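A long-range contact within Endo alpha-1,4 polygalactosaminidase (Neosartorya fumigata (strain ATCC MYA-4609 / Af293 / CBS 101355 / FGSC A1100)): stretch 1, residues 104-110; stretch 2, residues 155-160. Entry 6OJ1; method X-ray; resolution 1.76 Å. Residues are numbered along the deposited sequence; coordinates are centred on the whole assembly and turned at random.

Stretch 1, residues 104-110: SDLGHDL
Stretch 2, residues 155-160: NDNGLD

Stretch 1 leaves a 3-10 segment at Ser 104 and Asp 105 and is extended at Leu 106 (phi/psi -105/135) and Gly 107 (-108/-143). The chain turns a corner at His 108 (-76/159). Stretch 2, without helix or strand, runs through Asp 156 (-77/86), Asn 157 (-95/-19), Gly 158 (69/12) and Leu 159 (-127/12). The two run nearly antiparallel, 166° apart. Gly 107 CA lies 5.2 Å from Gly 158 CA, and His 108 CA lies 5.2 Å from Asn 157 CA.

One backbone hydrogen bond joins the stretches in this register: His 108 N to Asn 157 O, 3.0 Å and almost straight at 175°. Gly 107 CA also approaches Asn 157 O, at 3.6 Å. A CB on Gly 107 would clash with that oxygen and with Leu 159 CG.

His 108 (chi1 m, chi2 168°) points toward stretch 2. His 108 ND1 donates to OD1 of Asp 156 (chi1 t, chi2 5°) at 2.8 Å. Gly 158 CA sits over one face of the His 108 ring, 3.4 Å from its centroid. A CB there would strike His 108 CD2, and the positive phi also favours glycine.

Asn 157 (chi1 p, chi2 87°) points away and braces its own loop: Asn 157 OD1 accepts from Leu 159 N at 2.7 Å. Leu 159 (m, t) packs its CG against Gly 107 CA at 3.7 Å. The contact buries 276 Å² in total.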

# COMPACT_ATOMS: atom_id res chain seq x y z
N SER A 104 3.09 -25.24 -1.37
CA SER A 104 2.01 -25.18 -0.38
C SER A 104 1.71 -23.76 0.09
O SER A 104 0.69 -23.56 0.76
CB SER A 104 2.36 -26.07 0.81
OG SER A 104 3.65 -25.75 1.31
N ASP A 105 2.54 -22.77 -0.24
CA ASP A 105 2.23 -21.39 0.10
C ASP A 105 1.23 -20.76 -0.86
O ASP A 105 0.69 -19.70 -0.54
CB ASP A 105 3.50 -20.52 0.10
CG ASP A 105 4.48 -20.90 1.19
OD1 ASP A 105 4.02 -21.34 2.26
OD2 ASP A 105 5.70 -20.77 0.97
N LEU A 106 0.97 -21.37 -2.01
CA LEU A 106 0.30 -20.69 -3.11
C LEU A 106 -1.15 -21.14 -3.24
O LEU A 106 -1.44 -22.34 -3.19
CB LEU A 106 1.02 -20.96 -4.43
CG LEU A 106 2.52 -20.63 -4.54
CD1 LEU A 106 2.98 -20.65 -6.00
CD2 LEU A 106 2.84 -19.30 -3.89
N GLY A 107 -2.04 -20.16 -3.43
CA GLY A 107 -3.44 -20.41 -3.75
C GLY A 107 -3.78 -20.08 -5.20
O GLY A 107 -2.96 -20.31 -6.10
N HIS A 108 -4.97 -19.55 -5.43
CA HIS A 108 -5.48 -19.29 -6.77
C HIS A 108 -4.84 -18.04 -7.37
O HIS A 108 -4.31 -17.17 -6.67
CB HIS A 108 -7.01 -19.10 -6.74
CG HIS A 108 -7.78 -20.35 -6.46
ND1 HIS A 108 -9.13 -20.34 -6.16
CD2 HIS A 108 -7.41 -21.65 -6.45
CE1 HIS A 108 -9.55 -21.58 -5.98
NE2 HIS A 108 -8.52 -22.39 -6.15
N ASP A 109 -4.89 -17.95 -8.71
CA ASP A 109 -4.44 -16.74 -9.39
C ASP A 109 -5.25 -15.54 -8.94
O ASP A 109 -6.45 -15.65 -8.66
CB ASP A 109 -4.58 -16.88 -10.90
CG ASP A 109 -3.79 -18.04 -11.47
OD1 ASP A 109 -2.84 -18.48 -10.80
OD2 ASP A 109 -4.13 -18.49 -12.58
N LEU A 110 -4.61 -14.37 -8.92
CA LEU A 110 -5.35 -13.16 -8.59
C LEU A 110 -6.38 -12.81 -9.67
O LEU A 110 -7.51 -12.43 -9.35
CB LEU A 110 -4.40 -11.99 -8.34
CG LEU A 110 -4.19 -11.70 -6.85
CD1 LEU A 110 -3.48 -12.87 -6.17
CD2 LEU A 110 -3.43 -10.42 -6.61
N ASN A 155 -11.73 -12.33 -1.69
CA ASN A 155 -11.42 -12.73 -3.06
C ASN A 155 -11.42 -14.24 -3.16
O ASN A 155 -11.38 -14.95 -2.15
CB ASN A 155 -10.07 -12.18 -3.49
CG ASN A 155 -10.08 -10.68 -3.65
OD1 ASN A 155 -10.55 -10.17 -4.67
ND2 ASN A 155 -9.57 -9.97 -2.67
N ASP A 156 -11.43 -14.74 -4.40
CA ASP A 156 -11.35 -16.17 -4.66
C ASP A 156 -9.89 -16.59 -4.48
O ASP A 156 -9.10 -16.62 -5.43
CB ASP A 156 -11.89 -16.48 -6.06
CG ASP A 156 -11.80 -17.95 -6.43
OD1 ASP A 156 -11.41 -18.78 -5.58
OD2 ASP A 156 -12.12 -18.28 -7.60
N ASN A 157 -9.53 -16.88 -3.23
CA ASN A 157 -8.13 -17.12 -2.89
C ASN A 157 -7.77 -18.60 -2.92
O ASN A 157 -6.59 -18.94 -3.01
CB ASN A 157 -7.81 -16.53 -1.51
CG ASN A 157 -8.70 -17.10 -0.40
OD1 ASN A 157 -8.38 -18.13 0.18
ND2 ASN A 157 -9.82 -16.43 -0.11
N GLY A 158 -8.77 -19.48 -2.84
CA GLY A 158 -8.54 -20.90 -2.86
C GLY A 158 -7.85 -21.45 -1.63
O GLY A 158 -7.41 -22.60 -1.66
N LEU A 159 -7.73 -20.67 -0.56
CA LEU A 159 -7.06 -21.11 0.66
C LEU A 159 -7.92 -20.94 1.90
O LEU A 159 -7.39 -21.02 3.02
CB LEU A 159 -5.76 -20.34 0.87
CG LEU A 159 -4.73 -20.43 -0.26
CD1 LEU A 159 -3.69 -19.34 -0.12
CD2 LEU A 159 -4.09 -21.82 -0.24
N ASP A 160 -9.22 -20.68 1.74
CA ASP A 160 -10.13 -20.42 2.85
C ASP A 160 -9.59 -19.35 3.80
O ASP A 160 -9.72 -19.44 5.02
CB ASP A 160 -10.47 -21.71 3.60
CG ASP A 160 -11.38 -22.63 2.81
OD1 ASP A 160 -12.04 -22.17 1.85
OD2 ASP A 160 -11.47 -23.83 3.16